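Local coordinates for protein digeranylgeranylglycerophospholipid reductase (Sulfolobus acidocaldarius, PDB 4OPC) that reduces the double bonds of geranylgeranyl chains in archaeal membrane lipid precursors, using bound FAD, to give saturated archaeol phospholipids, at residues G18-Y23 with L60-P65; M84-T89 with Y365-K370; E189-K194 with P255-S260; D349-F354 with F408-V413. All coordinates share one frame; numbering follows the deposited sequence.

Contact 1: residues G18-Y23 with L60-P65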
loop_
_atom_site.group_PDB
_atom_site.type_symbol
_atom_site.label_atom_id
_atom_site.label_comp_id
_atom_site.label_asym_id
_atom_site.label_seq_id
_atom_site.Cartn_x
_atom_site.Cartn_y
_atom_site.Cartn_z
ATOM N N GLY A 18 -0.967 10.737 -4.914
ATOM C CA GLY A 18 -1.012 12.152 -5.248
ATOM C C GLY A 18 -2.064 12.498 -6.280
ATOM O O GLY A 18 -2.745 13.535 -6.180
ATOM N N SER A 19 -2.192 11.640 -7.292
ATOM C CA SER A 19 -3.175 11.896 -8.341
ATOM C C SER A 19 -4.599 11.818 -7.795
ATOM O O SER A 19 -5.461 12.591 -8.217
ATOM C CB SER A 19 -2.992 10.964 -9.545
ATOM O OG SER A 19 -3.293 9.622 -9.213
ATOM N N SER A 20 -4.850 10.907 -6.860
ATOM C CA SER A 20 -6.159 10.812 -6.202
ATOM C C SER A 20 -6.468 12.079 -5.424
ATOM O O SER A 20 -7.566 12.616 -5.489
ATOM C CB SER A 20 -6.221 9.606 -5.261
ATOM O OG SER A 20 -6.320 8.408 -5.997
ATOM N N ALA A 21 -5.484 12.563 -4.676
ATOM C CA ALA A 21 -5.668 13.808 -3.933
ATOM C C ALA A 21 -5.995 14.961 -4.888
ATOM O O ALA A 21 -6.921 15.744 -4.635
ATOM C CB ALA A 21 -4.423 14.124 -3.103
ATOM N N ALA A 22 -5.242 15.059 -5.982
ATOM C CA ALA A 22 -5.456 16.124 -6.963
ATOM C C ALA A 22 -6.864 16.030 -7.548
ATOM O O ALA A 22 -7.584 17.035 -7.641
ATOM C CB ALA A 22 -4.420 16.037 -8.073
ATOM N N TYR A 23 -7.267 14.822 -7.941
ATOM C CA TYR A 23 -8.569 14.641 -8.555
ATOM C C TYR A 23 -9.692 14.999 -7.577
ATOM O O TYR A 23 -10.624 15.729 -7.922
ATOM C CB TYR A 23 -8.730 13.208 -9.066
ATOM C CG TYR A 23 -9.980 13.011 -9.872
ATOM C CD1 TYR A 23 -10.025 13.364 -11.219
ATOM C CD2 TYR A 23 -11.125 12.494 -9.294
ATOM C CE1 TYR A 23 -11.177 13.194 -11.965
ATOM C CE2 TYR A 23 -12.285 12.316 -10.034
ATOM C CZ TYR A 23 -12.301 12.668 -11.365
ATOM O OH TYR A 23 -13.445 12.493 -12.111
ATOM N N LEU A 60 -15.050 5.407 -4.036
ATOM C CA LEU A 60 -14.367 6.693 -3.946
ATOM C C LEU A 60 -14.726 7.661 -5.050
ATOM O O LEU A 60 -14.351 8.836 -5.001
ATOM C CB LEU A 60 -12.859 6.480 -3.963
ATOM C CG LEU A 60 -12.310 5.606 -2.843
ATOM C CD1 LEU A 60 -10.855 5.300 -3.087
ATOM C CD2 LEU A 60 -12.506 6.271 -1.480
ATOM N N GLY A 61 -15.427 7.161 -6.060
ATOM C CA GLY A 61 -15.794 7.988 -7.190
ATOM C C GLY A 61 -14.581 8.352 -8.022
ATOM O O GLY A 61 -14.515 9.432 -8.603
ATOM N N MET A 62 -13.608 7.451 -8.068
ATOM C CA MET A 62 -12.471 7.632 -8.954
ATOM C C MET A 62 -12.848 7.137 -10.339
ATOM O O MET A 62 -13.603 6.164 -10.470
ATOM C CB MET A 62 -11.241 6.891 -8.434
ATOM C CG MET A 62 -10.581 7.564 -7.237
ATOM S SD MET A 62 -9.696 9.081 -7.641
ATOM C CE MET A 62 -8.318 8.429 -8.592
ATOM N N PRO A 63 -12.333 7.818 -11.376
ATOM C CA PRO A 63 -12.607 7.467 -12.767
ATOM C C PRO A 63 -12.406 5.985 -13.026
ATOM O O PRO A 63 -11.411 5.390 -12.619
ATOM C CB PRO A 63 -11.569 8.290 -13.535
ATOM C CG PRO A 63 -11.366 9.485 -12.700
ATOM C CD PRO A 63 -11.457 8.996 -11.278
ATOM N N TYR A 64 -13.363 5.397 -13.721
ATOM C CA TYR A 64 -13.302 3.998 -14.081
ATOM C C TYR A 64 -12.275 3.790 -15.192
ATOM O O TYR A 64 -12.281 4.519 -16.181
ATOM C CB TYR A 64 -14.683 3.585 -14.575
ATOM C CG TYR A 64 -15.099 2.186 -14.224
ATOM C CD1 TYR A 64 -15.177 1.768 -12.903
ATOM C CD2 TYR A 64 -15.455 1.292 -15.218
ATOM C CE1 TYR A 64 -15.579 0.489 -12.589
ATOM C CE2 TYR A 64 -15.852 0.024 -14.916
ATOM C CZ TYR A 64 -15.917 -0.378 -13.606
ATOM O OH TYR A 64 -16.316 -1.660 -13.332
ATOM N N PRO A 65 -11.387 2.798 -15.033
ATOM C CA PRO A 65 -10.395 2.444 -16.056
ATOM C C PRO A 65 -11.087 2.027 -17.353
ATOM O O PRO A 65 -12.083 1.304 -17.295
ATOM C CB PRO A 65 -9.689 1.233 -15.447
ATOM C CG PRO A 65 -9.936 1.341 -13.979
ATOM C CD PRO A 65 -11.285 1.938 -13.841
#

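Contact 2: residues M84-T89 with Y365-K370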
loop_
_atom_site.group_PDB
_atom_site.type_symbol
_atom_site.label_atom_id
_atom_site.label_comp_id
_atom_site.label_asym_id
_atom_site.label_seq_id
_atom_site.Cartn_x
_atom_site.Cartn_y
_atom_site.Cartn_z
ATOM N N MET A 84 1.750 -26.819 -3.745
ATOM C CA MET A 84 0.809 -26.649 -4.852
ATOM C C MET A 84 -0.292 -27.693 -4.884
ATOM O O MET A 84 -1.026 -27.811 -5.866
ATOM C CB MET A 84 1.535 -26.582 -6.193
ATOM C CG MET A 84 2.401 -25.352 -6.330
ATOM S SD MET A 84 3.093 -25.252 -7.979
ATOM C CE MET A 84 4.090 -23.784 -7.830
ATOM N N GLN A 85 -0.433 -28.433 -3.787
ATOM C CA GLN A 85 -1.483 -29.437 -3.702
ATOM C C GLN A 85 -2.826 -28.868 -3.238
ATOM O O GLN A 85 -3.866 -29.500 -3.410
ATOM C CB GLN A 85 -1.045 -30.615 -2.823
ATOM C CG GLN A 85 0.177 -31.357 -3.376
ATOM C CD GLN A 85 0.596 -32.515 -2.503
ATOM O OE1 GLN A 85 -0.216 -33.071 -1.768
ATOM N NE2 GLN A 85 1.870 -32.873 -2.570
ATOM N N THR A 86 -2.813 -27.680 -2.648
ATOM C CA THR A 86 -4.062 -27.071 -2.226
ATOM C C THR A 86 -4.177 -25.653 -2.778
ATOM O O THR A 86 -3.297 -24.819 -2.560
ATOM C CB THR A 86 -4.193 -27.027 -0.688
ATOM O OG1 THR A 86 -3.976 -28.334 -0.141
ATOM C CG2 THR A 86 -5.577 -26.545 -0.302
ATOM N N VAL A 87 -5.268 -25.394 -3.493
ATOM C CA VAL A 87 -5.551 -24.071 -4.033
ATOM C C VAL A 87 -6.850 -23.560 -3.430
ATOM O O VAL A 87 -7.886 -24.215 -3.526
ATOM C CB VAL A 87 -5.692 -24.102 -5.563
ATOM C CG1 VAL A 87 -6.064 -22.720 -6.091
ATOM C CG2 VAL A 87 -4.399 -24.569 -6.198
ATOM N N TRP A 88 -6.777 -22.405 -2.782
ATOM C CA TRP A 88 -7.955 -21.726 -2.268
ATOM C C TRP A 88 -8.419 -20.678 -3.272
ATOM O O TRP A 88 -7.616 -19.884 -3.775
ATOM C CB TRP A 88 -7.650 -21.062 -0.927
ATOM C CG TRP A 88 -7.583 -22.012 0.247
ATOM C CD1 TRP A 88 -7.762 -23.370 0.227
ATOM C CD2 TRP A 88 -7.311 -21.665 1.610
ATOM N NE1 TRP A 88 -7.624 -23.883 1.498
ATOM C CE2 TRP A 88 -7.354 -22.856 2.364
ATOM C CE3 TRP A 88 -7.050 -20.458 2.271
ATOM C CZ2 TRP A 88 -7.127 -22.877 3.740
ATOM C CZ3 TRP A 88 -6.830 -20.481 3.638
ATOM C CH2 TRP A 88 -6.872 -21.682 4.356
ATOM N N THR A 89 -9.708 -20.662 -3.572
ATOM C CA THR A 89 -10.248 -19.675 -4.490
ATOM C C THR A 89 -11.058 -18.628 -3.741
ATOM O O THR A 89 -12.000 -18.967 -3.019
ATOM C CB THR A 89 -11.132 -20.332 -5.556
ATOM O OG1 THR A 89 -10.357 -21.275 -6.299
ATOM C CG2 THR A 89 -11.685 -19.282 -6.509
ATOM N N TYR A 365 -0.047 -27.893 5.586
ATOM C CA TYR A 365 -0.946 -28.604 6.482
ATOM C C TYR A 365 -2.226 -27.817 6.725
ATOM O O TYR A 365 -3.326 -28.365 6.614
ATOM C CB TYR A 365 -0.232 -28.855 7.804
ATOM C CG TYR A 365 -1.013 -29.682 8.783
ATOM C CD1 TYR A 365 -1.028 -31.064 8.686
ATOM C CD2 TYR A 365 -1.724 -29.083 9.816
ATOM C CE1 TYR A 365 -1.733 -31.839 9.597
ATOM C CE2 TYR A 365 -2.430 -29.846 10.728
ATOM C CZ TYR A 365 -2.434 -31.214 10.609
ATOM O OH TYR A 365 -3.134 -31.976 11.517
ATOM N N GLY A 366 -2.080 -26.541 7.063
ATOM C CA GLY A 366 -3.218 -25.694 7.366
ATOM C C GLY A 366 -4.149 -25.535 6.176
ATOM O O GLY A 366 -5.366 -25.572 6.327
ATOM N N MET A 367 -3.586 -25.379 4.984
ATOM C CA MET A 367 -4.416 -25.259 3.789
ATOM C C MET A 367 -5.094 -26.579 3.433
ATOM O O MET A 367 -6.293 -26.609 3.143
ATOM C CB MET A 367 -3.607 -24.721 2.616
ATOM C CG MET A 367 -3.205 -23.269 2.819
ATOM S SD MET A 367 -2.419 -22.496 1.394
ATOM C CE MET A 367 -3.785 -22.492 0.232
ATOM N N LYS A 368 -4.343 -27.675 3.472
ATOM C CA LYS A 368 -4.921 -28.970 3.129
ATOM C C LYS A 368 -6.032 -29.376 4.095
ATOM O O LYS A 368 -7.057 -29.931 3.677
ATOM C CB LYS A 368 -3.849 -30.059 3.070
ATOM C CG LYS A 368 -4.416 -31.452 2.806
ATOM C CD LYS A 368 -3.335 -32.439 2.397
ATOM C CE LYS A 368 -2.809 -32.140 1.000
ATOM N NZ LYS A 368 -1.786 -33.143 0.587
ATOM N N LYS A 369 -5.829 -29.097 5.381
ATOM C CA LYS A 369 -6.794 -29.488 6.406
ATOM C C LYS A 369 -7.923 -28.475 6.558
ATOM O O LYS A 369 -8.805 -28.669 7.403
ATOM C CB LYS A 369 -6.107 -29.676 7.763
ATOM C CG LYS A 369 -5.063 -30.777 7.809
ATOM C CD LYS A 369 -5.688 -32.153 7.960
ATOM C CE LYS A 369 -4.613 -33.225 8.086
ATOM N NZ LYS A 369 -5.177 -34.590 8.269
ATOM N N LYS A 370 -7.896 -27.413 5.758
ATOM C CA LYS A 370 -8.916 -26.367 5.821
ATOM C C LYS A 370 -9.016 -25.759 7.218
ATOM O O LYS A 370 -10.105 -25.674 7.795
ATOM C CB LYS A 370 -10.280 -26.909 5.379
ATOM C CG LYS A 370 -10.398 -27.140 3.885
ATOM C CD LYS A 370 -10.127 -25.852 3.122
ATOM C CE LYS A 370 -11.098 -24.749 3.517
ATOM N NZ LYS A 370 -10.657 -23.418 3.012
#

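Contact 3: residues E189-K194 with P255-S260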
loop_
_atom_site.group_PDB
_atom_site.type_symbol
_atom_site.label_atom_id
_atom_site.label_comp_id
_atom_site.label_asym_id
_atom_site.label_seq_id
_atom_site.Cartn_x
_atom_site.Cartn_y
_atom_site.Cartn_z
ATOM N N GLU A 189 8.226 -8.828 -13.798
ATOM C CA GLU A 189 8.332 -8.635 -15.235
ATOM C C GLU A 189 6.972 -8.829 -15.885
ATOM O O GLU A 189 6.110 -9.513 -15.338
ATOM C CB GLU A 189 9.363 -9.600 -15.847
ATOM C CG GLU A 189 10.707 -9.514 -15.163
ATOM C CD GLU A 189 11.768 -10.402 -15.759
ATOM O OE1 GLU A 189 11.424 -11.390 -16.454
ATOM O OE2 GLU A 189 12.959 -10.113 -15.517
ATOM N N VAL A 190 6.757 -8.195 -17.029
ATOM C CA VAL A 190 5.596 -8.513 -17.843
ATOM C C VAL A 190 6.091 -9.223 -19.095
ATOM O O VAL A 190 6.948 -8.701 -19.810
ATOM C CB VAL A 190 4.763 -7.268 -18.197
ATOM C CG1 VAL A 190 3.690 -7.626 -19.220
ATOM C CG2 VAL A 190 4.135 -6.693 -16.946
ATOM N N LEU A 191 5.563 -10.422 -19.336
ATOM C CA LEU A 191 6.003 -11.265 -20.440
ATOM C C LEU A 191 4.825 -11.809 -21.234
ATOM O O LEU A 191 3.735 -11.997 -20.698
ATOM C CB LEU A 191 6.811 -12.447 -19.891
ATOM C CG LEU A 191 8.115 -12.095 -19.172
ATOM C CD1 LEU A 191 8.227 -12.884 -17.891
ATOM C CD2 LEU A 191 9.307 -12.375 -20.072
ATOM N N LEU A 192 5.061 -12.073 -22.518
ATOM C CA LEU A 192 4.109 -12.824 -23.330
ATOM C C LEU A 192 4.238 -14.312 -23.018
ATOM O O LEU A 192 5.299 -14.771 -22.591
ATOM C CB LEU A 192 4.372 -12.586 -24.819
ATOM C CG LEU A 192 4.334 -11.120 -25.252
ATOM C CD1 LEU A 192 4.497 -10.973 -26.762
ATOM C CD2 LEU A 192 3.044 -10.466 -24.785
ATOM N N THR A 193 3.155 -15.063 -23.207
ATOM C CA THR A 193 3.163 -16.504 -22.952
ATOM C C THR A 193 3.014 -17.302 -24.248
ATOM O O THR A 193 2.455 -16.811 -25.232
ATOM C CB THR A 193 2.045 -16.925 -21.983
ATOM O OG1 THR A 193 0.768 -16.705 -22.599
ATOM C CG2 THR A 193 2.130 -16.120 -20.693
ATOM N N LYS A 194 3.511 -18.536 -24.235
ATOM C CA LYS A 194 3.502 -19.391 -25.423
ATOM C C LYS A 194 2.207 -20.182 -25.525
ATOM O O LYS A 194 1.829 -20.647 -26.598
ATOM C CB LYS A 194 4.674 -20.369 -25.382
ATOM C CG LYS A 194 6.020 -19.755 -25.060
ATOM C CD LYS A 194 7.092 -20.837 -25.061
ATOM C CE LYS A 194 8.334 -20.417 -24.291
ATOM N NZ LYS A 194 9.336 -21.517 -24.237
ATOM N N PRO A 255 6.213 -21.418 -16.236
ATOM C CA PRO A 255 6.930 -22.243 -17.209
ATOM C C PRO A 255 6.550 -21.865 -18.639
ATOM O O PRO A 255 7.264 -22.228 -19.568
ATOM C CB PRO A 255 6.442 -23.659 -16.892
ATOM C CG PRO A 255 5.104 -23.462 -16.279
ATOM C CD PRO A 255 5.212 -22.197 -15.484
ATOM N N ASP A 256 5.457 -21.125 -18.789
ATOM C CA ASP A 256 4.869 -20.826 -20.091
ATOM C C ASP A 256 5.346 -19.528 -20.735
ATOM O O ASP A 256 4.997 -19.256 -21.883
ATOM C CB ASP A 256 3.340 -20.790 -19.978
ATOM C CG ASP A 256 2.845 -19.830 -18.896
ATOM O OD1 ASP A 256 3.446 -19.773 -17.799
ATOM O OD2 ASP A 256 1.835 -19.137 -19.140
ATOM N N VAL A 257 6.122 -18.721 -20.021
ATOM C CA VAL A 257 6.482 -17.404 -20.553
ATOM C C VAL A 257 7.561 -17.487 -21.622
ATOM O O VAL A 257 8.395 -18.387 -21.624
ATOM C CB VAL A 257 6.943 -16.420 -19.462
ATOM C CG1 VAL A 257 5.785 -16.079 -18.541
ATOM C CG2 VAL A 257 8.127 -16.980 -18.683
ATOM N N ASP A 258 7.530 -16.527 -22.537
ATOM C CA ASP A 258 8.558 -16.404 -23.548
ATOM C C ASP A 258 9.566 -15.377 -23.038
ATOM O O ASP A 258 9.304 -14.170 -23.057
ATOM C CB ASP A 258 7.932 -15.939 -24.857
ATOM C CG ASP A 258 8.907 -15.963 -26.007
ATOM O OD1 ASP A 258 10.121 -15.845 -25.762
ATOM O OD2 ASP A 258 8.455 -16.104 -27.159
ATOM N N LYS A 259 10.718 -15.856 -22.576
ATOM C CA LYS A 259 11.718 -14.982 -21.966
ATOM C C LYS A 259 12.429 -14.076 -22.973
ATOM O O LYS A 259 13.267 -13.252 -22.594
ATOM C CB LYS A 259 12.729 -15.794 -21.154
ATOM C CG LYS A 259 12.170 -16.329 -19.838
ATOM C CD LYS A 259 13.280 -16.808 -18.916
ATOM C CE LYS A 259 13.452 -18.307 -18.997
ATOM N NZ LYS A 259 12.282 -19.000 -18.398
ATOM N N SER A 260 12.093 -14.224 -24.251
ATOM C CA SER A 260 12.603 -13.319 -25.277
ATOM C C SER A 260 11.611 -12.190 -25.570
ATOM O O SER A 260 11.944 -11.255 -26.296
ATOM C CB SER A 260 12.930 -14.081 -26.563
ATOM O OG SER A 260 11.768 -14.326 -27.333
#

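Contact 4: residues D349-F354 with F408-V413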
loop_
_atom_site.group_PDB
_atom_site.type_symbol
_atom_site.label_atom_id
_atom_site.label_comp_id
_atom_site.label_asym_id
_atom_site.label_seq_id
_atom_site.Cartn_x
_atom_site.Cartn_y
_atom_site.Cartn_z
ATOM N N ASP A 349 -1.280 -6.065 10.353
ATOM C CA ASP A 349 0.146 -5.948 10.675
ATOM C C ASP A 349 0.513 -7.085 11.649
ATOM O O ASP A 349 1.539 -7.749 11.498
ATOM C CB ASP A 349 0.398 -4.532 11.243
ATOM C CG ASP A 349 1.871 -4.154 11.374
ATOM O OD1 ASP A 349 2.770 -5.019 11.256
ATOM O OD2 ASP A 349 2.119 -2.962 11.644
ATOM N N ILE A 350 -0.352 -7.346 12.627
ATOM C CA ILE A 350 -0.190 -8.476 13.546
ATOM C C ILE A 350 -0.260 -9.802 12.788
ATOM O O ILE A 350 0.602 -10.681 12.934
ATOM C CB ILE A 350 -1.296 -8.471 14.631
ATOM C CG1 ILE A 350 -1.117 -7.286 15.582
ATOM C CG2 ILE A 350 -1.293 -9.766 15.414
ATOM C CD1 ILE A 350 0.103 -7.381 16.478
ATOM N N PHE A 351 -1.293 -9.959 11.965
ATOM C CA PHE A 351 -1.508 -11.213 11.257
ATOM C C PHE A 351 -0.338 -11.538 10.323
ATOM O O PHE A 351 0.141 -12.679 10.298
ATOM C CB PHE A 351 -2.861 -11.168 10.527
ATOM C CG PHE A 351 -3.342 -12.498 10.018
ATOM C CD1 PHE A 351 -3.287 -13.637 10.807
ATOM C CD2 PHE A 351 -3.905 -12.595 8.762
ATOM C CE1 PHE A 351 -3.745 -14.856 10.324
ATOM C CE2 PHE A 351 -4.367 -13.812 8.283
ATOM C CZ PHE A 351 -4.295 -14.937 9.078
ATOM N N ARG A 352 0.155 -10.532 9.601
ATOM C CA ARG A 352 1.330 -10.694 8.748
ATOM C C ARG A 352 2.535 -11.286 9.487
ATOM O O ARG A 352 3.237 -12.149 8.955
ATOM C CB ARG A 352 1.731 -9.337 8.130
ATOM C CG ARG A 352 3.224 -9.249 7.797
ATOM C CD ARG A 352 3.675 -7.876 7.379
ATOM N NE ARG A 352 3.913 -6.946 8.486
ATOM C CZ ARG A 352 5.104 -6.733 9.039
ATOM N NH1 ARG A 352 6.158 -7.393 8.598
ATOM N NH2 ARG A 352 5.254 -5.820 9.990
ATOM N N ARG A 353 2.798 -10.788 10.686
ATOM C CA ARG A 353 3.963 -11.219 11.453
ATOM C C ARG A 353 3.874 -12.704 11.751
ATOM O O ARG A 353 4.859 -13.438 11.667
ATOM C CB ARG A 353 4.055 -10.414 12.745
ATOM C CG ARG A 353 4.423 -8.963 12.516
ATOM C CD ARG A 353 4.069 -8.101 13.717
ATOM N NE ARG A 353 4.093 -6.700 13.318
ATOM C CZ ARG A 353 4.937 -5.789 13.786
ATOM N NH1 ARG A 353 5.816 -6.098 14.730
ATOM N NH2 ARG A 353 4.883 -4.552 13.324
ATOM N N PHE A 354 2.675 -13.157 12.095
ATOM C CA PHE A 354 2.416 -14.565 12.276
ATOM C C PHE A 354 2.656 -15.360 10.984
ATOM O O PHE A 354 3.392 -16.349 10.987
ATOM C CB PHE A 354 0.977 -14.725 12.783
ATOM C CG PHE A 354 0.481 -16.143 12.833
ATOM C CD1 PHE A 354 0.962 -17.043 13.780
ATOM C CD2 PHE A 354 -0.493 -16.567 11.943
ATOM C CE1 PHE A 354 0.466 -18.345 13.829
ATOM C CE2 PHE A 354 -0.986 -17.862 11.988
ATOM C CZ PHE A 354 -0.509 -18.747 12.930
ATOM N N PHE A 408 -0.353 -23.406 16.454
ATOM C CA PHE A 408 -1.099 -23.488 17.704
ATOM C C PHE A 408 -1.245 -22.141 18.410
ATOM O O PHE A 408 -1.951 -22.051 19.412
ATOM C CB PHE A 408 -0.479 -24.523 18.652
ATOM C CG PHE A 408 -0.620 -25.949 18.172
ATOM C CD1 PHE A 408 -1.824 -26.624 18.303
ATOM C CD2 PHE A 408 0.455 -26.614 17.597
ATOM C CE1 PHE A 408 -1.959 -27.943 17.862
ATOM C CE2 PHE A 408 0.333 -27.929 17.149
ATOM C CZ PHE A 408 -0.874 -28.593 17.282
ATOM N N LYS A 409 -0.575 -21.111 17.909
ATOM C CA LYS A 409 -0.694 -19.774 18.483
ATOM C C LYS A 409 -1.785 -18.948 17.831
ATOM O O LYS A 409 -1.914 -17.760 18.122
ATOM C CB LYS A 409 0.637 -19.031 18.397
ATOM C CG LYS A 409 1.647 -19.542 19.418
ATOM C CD LYS A 409 3.010 -18.930 19.197
ATOM C CE LYS A 409 3.979 -19.316 20.298
ATOM N NZ LYS A 409 3.578 -18.752 21.622
ATOM N N LEU A 410 -2.585 -19.571 16.970
ATOM C CA LEU A 410 -3.525 -18.798 16.156
ATOM C C LEU A 410 -4.577 -18.097 17.019
ATOM O O LEU A 410 -5.006 -16.981 16.698
ATOM C CB LEU A 410 -4.203 -19.684 15.113
ATOM C CG LEU A 410 -5.167 -18.926 14.191
ATOM C CD1 LEU A 410 -4.391 -17.897 13.381
ATOM C CD2 LEU A 410 -5.933 -19.874 13.283
ATOM N N LYS A 411 -5.002 -18.739 18.101
ATOM C CA LYS A 411 -5.969 -18.121 18.993
ATOM C C LYS A 411 -5.415 -16.846 19.608
ATOM O O LYS A 411 -6.094 -15.819 19.656
ATOM C CB LYS A 411 -6.361 -19.089 20.104
ATOM C CG LYS A 411 -7.297 -18.477 21.128
ATOM C CD LYS A 411 -8.579 -17.994 20.474
ATOM C CE LYS A 411 -9.622 -17.616 21.514
ATOM N NZ LYS A 411 -10.059 -18.799 22.310
ATOM N N ALA A 412 -4.174 -16.907 20.074
ATOM C CA ALA A 412 -3.517 -15.729 20.636
ATOM C C ALA A 412 -3.335 -14.636 19.583
ATOM O O ALA A 412 -3.434 -13.447 19.887
ATOM C CB ALA A 412 -2.176 -16.106 21.234
ATOM N N VAL A 413 -3.049 -15.038 18.349
ATOM C CA VAL A 413 -2.913 -14.095 17.256
ATOM C C VAL A 413 -4.233 -13.353 17.063
ATOM O O VAL A 413 -4.251 -12.121 16.957
ATOM C CB VAL A 413 -2.502 -14.812 15.967
ATOM C CG1 VAL A 413 -2.537 -13.855 14.806
ATOM C CG2 VAL A 413 -1.104 -15.383 16.120
#

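Contact 1: residues G18-Y23 with L60-P65
P63 lies over one face of the Y23 ring: its CD sits 3.9 Å from the ring centroid, 22° off the normal and displaced toward the rim, a CH-pi contact. The neighbouring P63 CG comes 3.6 Å from Y23 CZ and stays close to the hydroxyl, and the two side chains meet tip to tip. M62 SD and the carbonyl oxygen of G61 approach the same ring obliquely. The sulfur, 5.0 Å from the Y23 ring centroid and 51° off its normal, makes a Met-aromatic contact. Y23 CG stands anti to the backbone N (chi1 -172°), on the side of the loop.

M62 slides past Y23 in the opposite direction. Its chain is bent at both chi2 and chi3, and CE lies by S20 in the conformer given, though how closely is doubtful. The S20 hydroxyl is engaged by the carbonyl oxygen of F16, one turn earlier in the same helix. No hydrogen bond crosses between 18-23 and 60-65; the contact is mostly apolar, with P63 and the M62 sulfur on the Y23 ring and the M62 methyl by S20.

G18 is the last glycine of a GxGxxG pattern, consistent with the dinucleotide-binding helix of a Rossmann fold, and F16, at the start of this helix, is an FAD-binding residue. The loop 60-65 leaves helix 54-60 through G61, whose phi is positive, and runs toward strand 70-80. Helix 302-322 touches S20 and L60, while helix 99-112 packs on S19 and P63 and its Y102 bonds to the P63 carbonyl.

Contact 2: residues M84-T89 with Y365-K370
W88 is held between M367 and K370 where a helix closes in a Schellman motif, K370 having positive phi after helix 360-368. The aromatic contacts fall on opposite faces of the indole. On one, K370 NZ stands 3.7 Å from the centroid of the W88 five-membered ring, 27° off its normal, a cation-pi contact; the lysine chain, bent at chi2 and chi3, curls back to meet the indole tip to tip. The same ammonium bonds to the carbonyl oxygen of I372, which helps hold it there. On the other face M367 CE lies 3.9 Å from the centroid of the W88 five-membered ring in a CH-pi contact, and SD makes an oblique Met-aromatic contact with the six-membered ring.

Packing is added by T86, whose CG2 rests on the M367 carbonyl oxygen (3.5 Å) and CB, while its OG1 lies beside CA and CB of K368, the two side chains crossing at about a right angle. The indole also comes near the bound phospholipid and touches L377 of helix 374-383, so the sandwich lies beside the lipid site.

Polar links are few. W88 NE1 makes a weak bond to the M367 carbonyl oxygen at 3.5 Å, bent to 136°; that oxygen also accepts from K370 N inside the helix end. At the exposed end K368 NZ gives a hydrogen bond to Q85 OE1 at 2.8 Å, the donor tilted 28° from the carbonyl plane.

Contact 3: residues E189-K194 with P255-S260
L192 and K194 exchange two backbone hydrogen bonds with D258 and D256, framing T193 and V257 as an antiparallel non-hydrogen-bonded pair. D258 N gives to L192 O at 2.8 Å, almost straight at 175°. K194 N gives to D256 O at 2.9 Å. Between them the T193 and V257 CA atoms close to 4.2 Å while their side chains diverge, and CA-H...O contacts run from V257 CA to L192 O and from T193 CA to D256 O.

L191 crosses V257 obliquely, CB to CB at 4.0 Å, and its CD2 reaches on to D258 O and the CA of K259. T193 lies alongside D256, both pointing the same way, with T193 CG2 3.4 Å from D256 OD2. K194, extended beyond CG, lays its methylenes by the D256 carbonyl and brings CE to V257 O.

Polar partners further out hold the side chains: D256 OD2 bonds to Y219 OH, and T193 OG1 to the E195 carbonyl oxygen. Within 255-260 itself, OG and N of S260 grip D258 OD1 from the same face of the carboxylate plane; the bond from S260 N, 3.0 Å, defines an Asx turn.

This short pairing at the end of strand 183-193 belongs to the geranylgeranyl reductase catalytic domain, away from its known binding sites, just before edge strand 261-271. V227 of strand 226-234 touches V257, and helix 242-253 covers L191 through Y246 and holds K259 by a D251 salt bridge.

Contact 4: residues D349-F354 with F408-V413
F354 and V413 cross at about a right angle, the valine CG2 coming obliquely to the ring and 3.5 Å from F354 CD1. The other V413 methyl, CG1, turns to F351 and meets it at the ring edge, near the plane, 4.1 Å from CD1. This CG1 stands anti to the backbone N (chi1 173°), by F351 and the CB of F354, whereas CG2 meets the F354 ring. L410, one turn earlier, does much the same with a single methyl: CD1 lies 3.7 Å from F354 CE2, again obliquely, and more distantly at the edge of F351. F354 and L410 also cross at about a right angle, and F354 CG stands anti to its backbone N (chi1 172°). I350 CG2 adds a looser touch on V413 in the conformer given.

No hydrogen bond crosses here, and all five touching residues are buried. Charges gather on another side of the first helix, where D349 OD1 takes NE and NH2 of R353, both from above the carboxylate plane, and NH2 of R352 at 2.9 Å on the syn side. R274 meets D349 OD2 and D182 meets R352, extending the salt-bridge network.

F354 lies close to the bound phospholipid, and R352 touches it. The contact joins the late part of helix 332-357 to the start of helix 410-425; helix 434-452 packs F448 on I350 and V413, and helix 388-397 packs on L410.

From the N terminus, contact 1 closes first, bringing the loop after helix 54-60 back onto helix 16-25 of the FAD-binding part. Contact 2 then opens at the start of strand 87-97 and closes only at the end of helix 360-368. Nested inside that long loop is contact 3, which joins strand 257-258 to the end of strand 183-193; both contacts reach the eight-stranded sheet. Contact 4 opens before contact 2 has closed, so the two cross: helix 332-357 is followed in the chain by helix 360-368, and the centres of contacts 2 and 4 lie about 19 Å apart. Contact 4 binds C-terminal helices together, on the opposite side of the chain's centre from contact 1.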